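Local coordinates for adenylyltransferase and sulfurtransferase uba4 (Chaetomium thermophilum, PDB 6YUB), which probably adenylates the C-terminal glycine of a ubiquitin-like sulfur carrier and transfers sulfur to it, serving tRNA wobble-uridine thiolation and molybdenum cofactor synthesis, at residues B[141-146]-B[296-301]; B[162-167]-B[215-220]; B[208-213]-B[254-259]. All coordinates share one frame; numbering follows the deposited sequence.

Interaction 1 of 3, residues B[141-146]-B[296-301]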
ATOM      1  N   ILE B 141      21.354  13.102  -1.160  1.00 31.18           N
ATOM      2  CA  ILE B 141      20.814  12.920  -2.504  1.00 29.01           C
ATOM      3  C   ILE B 141      19.949  14.112  -2.896  1.00 28.07           C
ATOM      4  O   ILE B 141      20.064  14.643  -4.007  1.00 32.24           O
ATOM      5  CB  ILE B 141      20.041  11.589  -2.584  1.00 31.23           C
ATOM      6  CG1 ILE B 141      21.007  10.413  -2.419  1.00 31.03           C
ATOM      7  CG2 ILE B 141      19.303  11.477  -3.906  1.00 32.99           C
ATOM      8  CD1 ILE B 141      20.330   9.107  -2.022  1.00 35.67           C
ATOM      9  N   SER B 142      19.086  14.567  -1.989  1.00 27.12           N
ATOM     10  CA  SER B 142      18.288  15.758  -2.266  1.00 29.90           C
ATOM     11  C   SER B 142      19.177  16.938  -2.644  1.00 31.95           C
ATOM     12  O   SER B 142      18.970  17.588  -3.678  1.00 28.41           O
ATOM     13  CB  SER B 142      17.424  16.101  -1.054  1.00 32.35           C
ATOM     14  OG  SER B 142      16.415  17.032  -1.392  1.00 31.26           O
ATOM     15  N   ASP B 143      20.183  17.227  -1.816  1.00 32.60           N
ATOM     16  CA  ASP B 143      21.088  18.335  -2.106  1.00 30.60           C
ATOM     17  C   ASP B 143      21.680  18.216  -3.505  1.00 33.24           C
ATOM     18  O   ASP B 143      21.615  19.160  -4.303  1.00 32.51           O
ATOM     19  CB  ASP B 143      22.190  18.386  -1.046  1.00 31.99           C
ATOM     20  CG  ASP B 143      21.665  18.812   0.316  1.00 40.80           C
ATOM     21  OD1 ASP B 143      20.484  19.224   0.397  1.00 40.88           O
ATOM     22  OD2 ASP B 143      22.425  18.734   1.304  1.00 42.46           O
ATOM     23  N   VAL B 144      22.240  17.046  -3.833  1.00 28.31           N
ATOM     24  CA  VAL B 144      22.895  16.869  -5.124  1.00 27.46           C
ATOM     25  C   VAL B 144      21.889  16.993  -6.262  1.00 28.93           C
ATOM     26  O   VAL B 144      22.183  17.583  -7.310  1.00 30.08           O
ATOM     27  CB  VAL B 144      23.630  15.515  -5.157  1.00 33.79           C
ATOM     28  CG1 VAL B 144      24.137  15.210  -6.557  1.00 31.07           C
ATOM     29  CG2 VAL B 144      24.773  15.512  -4.154  1.00 27.19           C
ATOM     30  N   CYS B 145      20.688  16.440  -6.083  1.00 31.60           N
ATOM     31  CA  CYS B 145      19.658  16.577  -7.107  1.00 34.09           C
ATOM     32  C   CYS B 145      19.312  18.041  -7.350  1.00 33.25           C
ATOM     33  O   CYS B 145      19.121  18.462  -8.497  1.00 30.67           O
ATOM     34  CB  CYS B 145      18.414  15.788  -6.701  1.00 35.21           C
ATOM     35  SG  CYS B 145      18.618  14.007  -6.906  1.00 36.39           S
ATOM     36  N   VAL B 146      19.221  18.834  -6.278  1.00 35.51           N
ATOM     37  CA  VAL B 146      18.966  20.259  -6.442  1.00 32.66           C
ATOM     38  C   VAL B 146      20.087  20.913  -7.232  1.00 36.94           C
ATOM     39  O   VAL B 146      19.837  21.707  -8.151  1.00 37.93           O
ATOM     40  CB  VAL B 146      18.778  20.922  -5.062  1.00 35.55           C
ATOM     41  CG1 VAL B 146      18.964  22.427  -5.168  1.00 37.49           C
ATOM     42  CG2 VAL B 146      17.407  20.577  -4.500  1.00 37.98           C
ATOM     43  N   GLY B 296      33.093  17.970   2.754  1.00 48.59           N
ATOM     44  CA  GLY B 296      32.522  17.807   4.073  1.00 49.33           C
ATOM     45  C   GLY B 296      31.738  18.987   4.596  1.00 48.06           C
ATOM     46  O   GLY B 296      31.454  19.034   5.799  1.00 50.13           O
ATOM     47  N   ASN B 297      31.385  19.941   3.744  1.00 50.20           N
ATOM     48  CA  ASN B 297      30.554  21.081   4.138  1.00 52.54           C
ATOM     49  C   ASN B 297      29.335  21.159   3.227  1.00 55.26           C
ATOM     50  O   ASN B 297      29.466  21.581   2.062  1.00 52.86           O
ATOM     51  CB  ASN B 297      31.350  22.385   4.062  1.00 56.37           C
ATOM     52  CG  ASN B 297      30.528  23.595   4.465  1.00 59.42           C
ATOM     53  OD1 ASN B 297      29.653  23.506   5.325  1.00 58.76           O
ATOM     54  ND2 ASN B 297      30.801  24.733   3.838  1.00 61.43           N
ATOM     55  N   PRO B 298      28.130  20.800   3.693  1.00 45.07           N
ATOM     56  CA  PRO B 298      27.802  20.411   5.071  1.00 44.17           C
ATOM     57  C   PRO B 298      28.249  19.003   5.431  1.00 44.58           C
ATOM     58  O   PRO B 298      28.725  18.259   4.576  1.00 42.89           O
ATOM     59  CB  PRO B 298      26.271  20.517   5.102  1.00 43.79           C
ATOM     60  CG  PRO B 298      25.859  20.198   3.702  1.00 43.88           C
ATOM     61  CD  PRO B 298      26.948  20.748   2.806  1.00 44.24           C
ATOM     62  N   ASN B 299      28.097  18.652   6.702  1.00 72.22           N
ATOM     63  CA  ASN B 299      28.418  17.321   7.200  1.00 72.08           C
ATOM     64  C   ASN B 299      27.122  16.549   7.403  1.00 73.33           C
ATOM     65  O   ASN B 299      26.221  17.015   8.108  1.00 75.07           O
ATOM     66  CB  ASN B 299      29.206  17.404   8.509  1.00 69.99           C
ATOM     67  CG  ASN B 299      30.015  16.150   8.778  1.00 70.47           C
ATOM     68  OD1 ASN B 299      31.044  15.912   8.141  1.00 68.33           O
ATOM     69  ND2 ASN B 299      29.559  15.344   9.730  1.00 70.97           N
ATOM     70  N   TYR B 300      27.027  15.377   6.782  1.00 53.99           N
ATOM     71  CA  TYR B 300      25.816  14.558   6.845  1.00 54.69           C
ATOM     72  C   TYR B 300      25.950  13.604   8.024  1.00 62.58           C
ATOM     73  O   TYR B 300      26.377  12.458   7.888  1.00 60.87           O
ATOM     74  CB  TYR B 300      25.599  13.837   5.521  1.00 50.17           C
ATOM     75  CG  TYR B 300      25.403  14.806   4.374  1.00 42.99           C
ATOM     76  CD1 TYR B 300      24.145  15.310   4.075  1.00 38.47           C
ATOM     77  CD2 TYR B 300      26.483  15.239   3.611  1.00 40.51           C
ATOM     78  CE1 TYR B 300      23.961  16.205   3.041  1.00 38.24           C
ATOM     79  CE2 TYR B 300      26.309  16.135   2.573  1.00 38.51           C
ATOM     80  CZ  TYR B 300      25.043  16.614   2.291  1.00 39.67           C
ATOM     81  OH  TYR B 300      24.859  17.509   1.260  1.00 38.97           O
ATOM     82  N   VAL B 301      25.571  14.099   9.205  1.00104.60           N
ATOM     83  CA  VAL B 301      25.696  13.324  10.430  1.00116.37           C
ATOM     84  C   VAL B 301      24.672  12.200  10.439  1.00122.18           C
ATOM     85  O   VAL B 301      23.515  12.380  10.032  1.00125.83           O
ATOM     86  CB  VAL B 301      25.527  14.241  11.655  1.00122.71           C
ATOM     87  CG1 VAL B 301      24.258  15.083  11.528  1.00123.94           C
ATOM     88  CG2 VAL B 301      25.494  13.422  12.937  1.00127.19           C
TER
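The ring of Tyr300 meets Asp143 at its hydroxyl edge: the carboxylate oxygen OD2 lies in the plane of the ring, while the carboxylate itself is turned 50° from that plane. Tyr300 also touches Ile293 of helix 290-294. The two side chains advance from opposite directions, Asp143 from helix 135-148 and Tyr300 from the loop near the chain end, and they meet in a hydrogen bond of 2.7 Å from Tyr300 OH to Asp143 OD2. OD2 receives it through its anti lone pair, the one turned away from the other carboxylate oxygen. The ring carbon CE1 of Tyr300 lies 3.4 Å from the same OD2. On the aspartate, CG stands anti to the carbonyl carbon (chi1 -69°), which carries the acid outward from the helix. Pro298, entered through a cis peptide bond, adds a looser approach, its CG 4.4 Å from Asp143 OD2.

Asp143 OD2 is shared, since Arg186 forms a salt bridge with it. The side chain of Asp143 comes within about 7 Å of the zinc ion held by Cys184, Cys187, Cys279 and Cys282. The contact thus ties the loop after helix 290-294 to a helix beside the zinc site. With a guanidinium group and a phenol both serving one carboxylate oxygen, Asp143 is probably held in its ionised form.

Interaction 2 of 3, residues B[162-167]-B[215-220]; sequences GQLIVL and GVAQAG
Gln218 NE2 is gripped by two backbone carbonyls, Asp130 O and Val153 O, so the amide nitrogen at the end of the side chain is paired with the central sheet. The nearer part of the same side chain serves a different purpose. Its methylene CG lies 3.6 Å from Leu164 CD1, and that methyl also comes to 3.5 Å from the backbone N of Gln218. Helix 208-228 therefore presents a methylene and a backbone nitrogen to Leu164.

A single methyl group does all the touching from the strand. With chi1 at 173°, the Leu164 branch runs opposite the backbone nitrogen and leaves the sheet toward the helix; chi2, at 133°, departs from a staggered value, which is consistent with CD1 fitting against the helix surface. There it also meets the CB of Ala217 at 3.8 Å. Ala217 points its methyl toward the strand, whereas the chain of Gln218 continues extended beyond CG to reach its carbonyl partners. The helix backbone stays close, with the CA atoms of Leu164 and Gln218 7.3 Å apart.

Leu164 and Ala217 each also pack on an apolar side chain of another protein chain, so this helix-on-sheet packing of the Rossmann-like adenylation domain extends into the assembly. Gln218 lies about 8 Å, side chain to side chain, from Asp133, a predicted ATP-binding residue. Chemically, the glutamine does double duty: its aliphatic portion is buried against leucine, and two carbonyls probably fix its amide group in rotation.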
ATOM      1  N   GLY B 162       5.599   3.551   5.858  1.00 36.27           N
ATOM      2  CA  GLY B 162       6.462   3.928   4.764  1.00 37.05           C
ATOM      3  C   GLY B 162       6.052   5.283   4.222  1.00 35.59           C
ATOM      4  O   GLY B 162       4.964   5.783   4.498  1.00 40.07           O
ATOM      5  N   GLN B 163       6.948   5.874   3.435  1.00 31.52           N
ATOM      6  CA  GLN B 163       6.728   7.212   2.909  1.00 34.79           C
ATOM      7  C   GLN B 163       7.227   7.301   1.477  1.00 35.05           C
ATOM      8  O   GLN B 163       8.115   6.555   1.066  1.00 38.70           O
ATOM      9  CB  GLN B 163       7.435   8.272   3.766  1.00 41.86           C
ATOM     10  CG  GLN B 163       7.012   8.270   5.223  1.00 51.03           C
ATOM     11  CD  GLN B 163       7.617   9.417   6.008  1.00 52.22           C
ATOM     12  OE1 GLN B 163       7.219   9.687   7.142  1.00 55.22           O
ATOM     13  NE2 GLN B 163       8.587  10.094   5.409  1.00 51.61           N
ATOM     14  N   LEU B 164       6.649   8.233   0.723  1.00 39.08           N
ATOM     15  CA  LEU B 164       7.048   8.469  -0.656  1.00 43.03           C
ATOM     16  C   LEU B 164       6.724   9.906  -1.029  1.00 34.60           C
ATOM     17  O   LEU B 164       5.688  10.440  -0.622  1.00 38.73           O
ATOM     18  CB  LEU B 164       6.340   7.504  -1.613  1.00 47.25           C
ATOM     19  CG  LEU B 164       6.542   7.757  -3.107  1.00 52.93           C
ATOM     20  CD1 LEU B 164       6.888   6.459  -3.819  1.00 54.22           C
ATOM     21  CD2 LEU B 164       5.290   8.366  -3.704  1.00 55.68           C
ATOM     22  N   ILE B 165       7.616  10.529  -1.795  1.00 37.73           N
ATOM     23  CA  ILE B 165       7.403  11.900  -2.240  1.00 39.67           C
ATOM     24  C   ILE B 165       8.264  12.154  -3.469  1.00 30.33           C
ATOM     25  O   ILE B 165       9.394  11.671  -3.565  1.00 37.45           O
ATOM     26  CB  ILE B 165       7.713  12.911  -1.111  1.00 42.63           C
ATOM     27  CG1 ILE B 165       7.318  14.323  -1.546  1.00 42.38           C
ATOM     28  CG2 ILE B 165       9.191  12.862  -0.737  1.00 38.96           C
ATOM     29  CD1 ILE B 165       7.102  15.272  -0.391  1.00 45.48           C
ATOM     30  N   VAL B 166       7.716  12.925  -4.405  1.00 35.02           N
ATOM     31  CA  VAL B 166       8.430  13.373  -5.596  1.00 28.50           C
ATOM     32  C   VAL B 166       8.910  14.797  -5.348  1.00 33.08           C
ATOM     33  O   VAL B 166       8.119  15.675  -4.957  1.00 28.21           O
ATOM     34  CB  VAL B 166       7.535  13.300  -6.843  1.00 34.74           C
ATOM     35  CG1 VAL B 166       8.300  13.734  -8.087  1.00 34.33           C
ATOM     36  CG2 VAL B 166       6.986  11.894  -7.015  1.00 33.93           C
ATOM     37  N   LEU B 167      10.203  15.028  -5.567  1.00 33.20           N
ATOM     38  CA  LEU B 167      10.838  16.292  -5.220  1.00 34.06           C
ATOM     39  C   LEU B 167      11.529  16.885  -6.438  1.00 32.44           C
ATOM     40  O   LEU B 167      11.980  16.164  -7.336  1.00 34.03           O
ATOM     41  CB  LEU B 167      11.858  16.104  -4.084  1.00 31.28           C
ATOM     42  CG  LEU B 167      11.313  15.517  -2.782  1.00 30.71           C
ATOM     43  CD1 LEU B 167      12.441  14.957  -1.924  1.00 34.06           C
ATOM     44  CD2 LEU B 167      10.526  16.571  -2.014  1.00 35.00           C
ATOM     45  N   GLY B 215       8.264   0.721  -2.789  1.00 33.68           N
ATOM     46  CA  GLY B 215       9.124   0.521  -3.943  1.00 27.95           C
ATOM     47  C   GLY B 215       8.345   0.452  -5.242  1.00 28.02           C
ATOM     48  O   GLY B 215       8.706   1.093  -6.233  1.00 28.04           O
ATOM     49  N   VAL B 216       7.269  -0.337  -5.257  1.00 28.31           N
ATOM     50  CA  VAL B 216       6.414  -0.385  -6.439  1.00 30.23           C
ATOM     51  C   VAL B 216       5.887   1.004  -6.762  1.00 32.26           C
ATOM     52  O   VAL B 216       5.890   1.434  -7.921  1.00 32.61           O
ATOM     53  CB  VAL B 216       5.270  -1.397  -6.232  1.00 33.67           C
ATOM     54  CG1 VAL B 216       4.243  -1.278  -7.351  1.00 38.36           C
ATOM     55  CG2 VAL B 216       5.821  -2.813  -6.159  1.00 32.19           C
ATOM     56  N   ALA B 217       5.442   1.740  -5.738  1.00 35.41           N
ATOM     57  CA  ALA B 217       4.971   3.104  -5.951  1.00 34.75           C
ATOM     58  C   ALA B 217       6.063   3.983  -6.554  1.00 34.51           C
ATOM     59  O   ALA B 217       5.785   4.821  -7.419  1.00 32.16           O
ATOM     60  CB  ALA B 217       4.480   3.695  -4.629  1.00 38.48           C
ATOM     61  N   GLN B 218       7.315   3.794  -6.121  1.00 28.88           N
ATOM     62  CA  GLN B 218       8.415   4.566  -6.688  1.00 28.79           C
ATOM     63  C   GLN B 218       8.549   4.327  -8.185  1.00 30.03           C
ATOM     64  O   GLN B 218       8.764   5.274  -8.955  1.00 28.87           O
ATOM     65  CB  GLN B 218       9.725   4.200  -5.995  1.00 31.22           C
ATOM     66  CG  GLN B 218      10.051   4.998  -4.775  1.00 34.41           C
ATOM     67  CD  GLN B 218      11.393   4.600  -4.187  1.00 29.08           C
ATOM     68  OE1 GLN B 218      11.544   3.503  -3.652  1.00 29.35           O
ATOM     69  NE2 GLN B 218      12.373   5.487  -4.296  1.00 30.53           N
ATOM     70  N   ALA B 219       8.455   3.064  -8.615  1.00 32.21           N
ATOM     71  CA  ALA B 219       8.526   2.764 -10.040  1.00 35.22           C
ATOM     72  C   ALA B 219       7.361   3.400 -10.785  1.00 31.09           C
ATOM     73  O   ALA B 219       7.545   3.985 -11.858  1.00 34.81           O
ATOM     74  CB  ALA B 219       8.550   1.249 -10.258  1.00 36.64           C
ATOM     75  N   GLY B 220       6.157   3.310 -10.224  1.00 29.32           N
ATOM     76  CA  GLY B 220       5.009   3.928 -10.867  1.00 29.93           C
ATOM     77  C   GLY B 220       5.197   5.416 -11.098  1.00 30.12           C
ATOM     78  O   GLY B 220       4.736   5.962 -12.106  1.00 30.37           O
TER

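Interaction 3 of 3, residues B[208-213]-B[254-259]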
ATOM      1  N   GLY B 208       7.916  -6.725   4.971  1.00 34.97           N
ATOM      2  CA  GLY B 208       8.151  -6.762   3.550  1.00 33.62           C
ATOM      3  C   GLY B 208       7.127  -5.989   2.746  1.00 37.24           C
ATOM      4  O   GLY B 208       7.468  -5.136   1.923  1.00 36.74           O
ATOM      5  N   PRO B 209       5.842  -6.284   2.958  1.00 37.50           N
ATOM      6  CA  PRO B 209       4.808  -5.584   2.173  1.00 40.92           C
ATOM      7  C   PRO B 209       4.887  -4.069   2.284  1.00 44.63           C
ATOM      8  O   PRO B 209       4.618  -3.367   1.300  1.00 45.69           O
ATOM      9  CB  PRO B 209       3.494  -6.135   2.755  1.00 41.58           C
ATOM     10  CG  PRO B 209       3.859  -7.473   3.309  1.00 38.86           C
ATOM     11  CD  PRO B 209       5.272  -7.330   3.830  1.00 39.71           C
ATOM     12  N   VAL B 210       5.248  -3.542   3.455  1.00 38.27           N
ATOM     13  CA  VAL B 210       5.369  -2.094   3.612  1.00 40.47           C
ATOM     14  C   VAL B 210       6.400  -1.543   2.634  1.00 38.41           C
ATOM     15  O   VAL B 210       6.084  -0.738   1.748  1.00 36.79           O
ATOM     16  CB  VAL B 210       5.730  -1.736   5.064  1.00 42.43           C
ATOM     17  CG1 VAL B 210       6.095  -0.264   5.171  1.00 44.43           C
ATOM     18  CG2 VAL B 210       4.581  -2.083   6.003  1.00 41.32           C
ATOM     19  N   VAL B 211       7.656  -1.976   2.782  1.00 41.22           N
ATOM     20  CA  VAL B 211       8.718  -1.481   1.916  1.00 40.25           C
ATOM     21  C   VAL B 211       8.473  -1.896   0.472  1.00 35.67           C
ATOM     22  O   VAL B 211       8.851  -1.179  -0.464  1.00 32.35           O
ATOM     23  CB  VAL B 211      10.085  -1.979   2.426  1.00 34.44           C
ATOM     24  CG1 VAL B 211      10.298  -3.444   2.059  1.00 34.72           C
ATOM     25  CG2 VAL B 211      11.193  -1.112   1.873  1.00 39.52           C
ATOM     26  N   GLY B 212       7.839  -3.049   0.261  1.00 31.07           N
ATOM     27  CA  GLY B 212       7.522  -3.467  -1.093  1.00 34.25           C
ATOM     28  C   GLY B 212       6.539  -2.537  -1.779  1.00 37.24           C
ATOM     29  O   GLY B 212       6.686  -2.225  -2.963  1.00 35.24           O
ATOM     30  N   MET B 213       5.523  -2.076  -1.042  1.00 34.53           N
ATOM     31  CA  MET B 213       4.524  -1.193  -1.633  1.00 38.46           C
ATOM     32  C   MET B 213       5.123   0.159  -1.997  1.00 36.74           C
ATOM     33  O   MET B 213       4.796   0.725  -3.046  1.00 35.54           O
ATOM     34  CB  MET B 213       3.343  -1.015  -0.675  1.00 38.23           C
ATOM     35  CG  MET B 213       2.210  -2.005  -0.931  1.00 43.56           C
ATOM     36  SD  MET B 213       0.761  -1.775   0.111  1.00 51.41           S
ATOM     37  CE  MET B 213       1.115  -2.906   1.455  1.00 45.90           C
ATOM     38  N   TYR B 254       2.010   5.439   4.376  1.00 47.21           N
ATOM     39  CA  TYR B 254       1.270   4.196   4.541  1.00 42.78           C
ATOM     40  C   TYR B 254       1.621   3.589   5.893  1.00 43.36           C
ATOM     41  O   TYR B 254       2.779   3.236   6.135  1.00 44.50           O
ATOM     42  CB  TYR B 254       1.580   3.213   3.415  1.00 43.85           C
ATOM     43  CG  TYR B 254       0.943   1.859   3.628  1.00 44.95           C
ATOM     44  CD1 TYR B 254      -0.410   1.750   3.925  1.00 48.61           C
ATOM     45  CD2 TYR B 254       1.691   0.695   3.540  1.00 44.61           C
ATOM     46  CE1 TYR B 254      -0.998   0.521   4.130  1.00 52.57           C
ATOM     47  CE2 TYR B 254       1.110  -0.543   3.740  1.00 48.84           C
ATOM     48  CZ  TYR B 254      -0.232  -0.625   4.032  1.00 48.38           C
ATOM     49  OH  TYR B 254      -0.819  -1.848   4.237  1.00 54.04           O
ATOM     50  N   THR B 255       0.624   3.467   6.762  1.00 39.50           N
ATOM     51  CA  THR B 255       0.805   2.906   8.095  1.00 41.02           C
ATOM     52  C   THR B 255       0.295   1.471   8.111  1.00 45.32           C
ATOM     53  O   THR B 255      -0.820   1.195   7.659  1.00 43.21           O
ATOM     54  CB  THR B 255       0.072   3.745   9.143  1.00 43.08           C
ATOM     55  OG1 THR B 255       0.546   5.096   9.088  1.00 44.60           O
ATOM     56  CG2 THR B 255       0.310   3.187  10.539  1.00 45.98           C
ATOM     57  N   TYR B 256       1.115   0.566   8.640  1.00 49.93           N
ATOM     58  CA  TYR B 256       0.855  -0.874   8.613  1.00 49.27           C
ATOM     59  C   TYR B 256       0.831  -1.378  10.049  1.00 52.84           C
ATOM     60  O   TYR B 256       1.856  -1.352  10.739  1.00 56.80           O
ATOM     61  CB  TYR B 256       1.922  -1.587   7.786  1.00 50.04           C
ATOM     62  CG  TYR B 256       1.735  -3.081   7.618  1.00 48.03           C
ATOM     63  CD1 TYR B 256       2.203  -3.974   8.573  1.00 47.13           C
ATOM     64  CD2 TYR B 256       1.116  -3.596   6.487  1.00 45.39           C
ATOM     65  CE1 TYR B 256       2.045  -5.336   8.415  1.00 49.91           C
ATOM     66  CE2 TYR B 256       0.953  -4.955   6.320  1.00 47.29           C
ATOM     67  CZ  TYR B 256       1.421  -5.824   7.286  1.00 50.36           C
ATOM     68  OH  TYR B 256       1.267  -7.187   7.124  1.00 44.35           O
ATOM     69  N   ASP B 257      -0.333  -1.841  10.494  1.00 40.79           N
ATOM     70  CA  ASP B 257      -0.514  -2.380  11.836  1.00 45.97           C
ATOM     71  C   ASP B 257      -0.963  -3.830  11.724  1.00 43.21           C
ATOM     72  O   ASP B 257      -1.955  -4.127  11.051  1.00 41.75           O
ATOM     73  CB  ASP B 257      -1.533  -1.556  12.628  1.00 51.56           C
ATOM     74  CG  ASP B 257      -1.505  -1.866  14.112  1.00 60.75           C
ATOM     75  OD1 ASP B 257      -1.538  -3.060  14.476  1.00 63.67           O
ATOM     76  OD2 ASP B 257      -1.439  -0.914  14.917  1.00 64.66           O
ATOM     77  N   LEU B 258      -0.234  -4.726  12.392  1.00 50.07           N
ATOM     78  CA  LEU B 258      -0.474  -6.156  12.239  1.00 50.06           C
ATOM     79  C   LEU B 258      -1.808  -6.602  12.826  1.00 49.27           C
ATOM     80  O   LEU B 258      -2.284  -7.690  12.478  1.00 46.10           O
ATOM     81  CB  LEU B 258       0.663  -6.942  12.892  1.00 45.14           C
ATOM     82  CG  LEU B 258       2.028  -6.821  12.218  1.00 46.41           C
ATOM     83  CD1 LEU B 258       3.134  -7.275  13.155  1.00 49.33           C
ATOM     84  CD2 LEU B 258       2.060  -7.630  10.929  1.00 48.75           C
ATOM     85  N   ASN B 259      -2.420  -5.800  13.698  1.00 41.64           N
ATOM     86  CA  ASN B 259      -3.648  -6.192  14.377  1.00 45.45           C
ATOM     87  C   ASN B 259      -4.877  -5.479  13.821  1.00 48.27           C
ATOM     88  O   ASN B 259      -5.923  -5.450  14.477  1.00 48.93           O
ATOM     89  CB  ASN B 259      -3.526  -5.927  15.878  1.00 50.70           C
ATOM     90  CG  ASN B 259      -4.605  -6.625  16.685  1.00 52.68           C
ATOM     91  OD1 ASN B 259      -4.903  -7.799  16.459  1.00 55.25           O
ATOM     92  ND2 ASN B 259      -5.208  -5.900  17.622  1.00 54.62           N
TER
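Val210, Tyr254 and Tyr256 account for most of the surface buried here, and the valine stands where the two tyrosines can both reach it. Its CG2 presses 3.2 Å from the CB of Tyr256 and 3.4 Å from CG of that residue, a tight fit against the root of the ring. CG2 lies anti to the carbonyl carbon of Val210, a setting that turns this methyl to Tyr256, and it also comes within 4.4 Å of Tyr254 CE2. Met213, one turn further along helix 208-228, completes the packing. Its SD lies 4.4 Å from the centroid of the Tyr254 ring, 34° off the ring normal, an oblique Met-aromatic contact; the bend at chi3 (-94°) turns the methyl CE against the ring, 3.3 Å from Tyr254 CE2.

Tyr254 stacks on Phe267 as well. Replacing Tyr254 with an alanine would probably leave the Met213 thioether without its aromatic partner and open a gap beside Val210. Tyr256 OH bonds to the backbone of another protein chain. In the ThiF-family adenylation domain, the start of helix 208-228 thus packs on the end of strand 250-255 and the residue that follows it, with Val210 about 8 Å, side chain to side chain, from Asp133 and Arg76, both predicted to bind ATP. The packing is apolar and sulfur-aromatic; fit rather than charge holds the two segments together.

Overall arrangement
Along the chain the segments run 141-146, 162-167, 208-213, 215-220, 254-259 and 296-301, so interaction 1 encloses the other two, whose own segments alternate. Interactions 2 and 3 lie 14 Å apart between centres and share helix 208-228. Their strands, 161-167 and 250-255, are neighbours in the mixed sheet, and Gly162 N lies 2.9 Å from Tyr254 O, a probable hydrogen bond. Interaction 1 stands apart, its centre 21 Å from interaction 2 and 29 Å from interaction 3, near the zinc site. Together they show one helix laid across adjacent strands of the ThiF-family adenylation part of a longer enzyme, whose rhodanese part lies outside this chain, with the loop after helix 290-294 fastened separately.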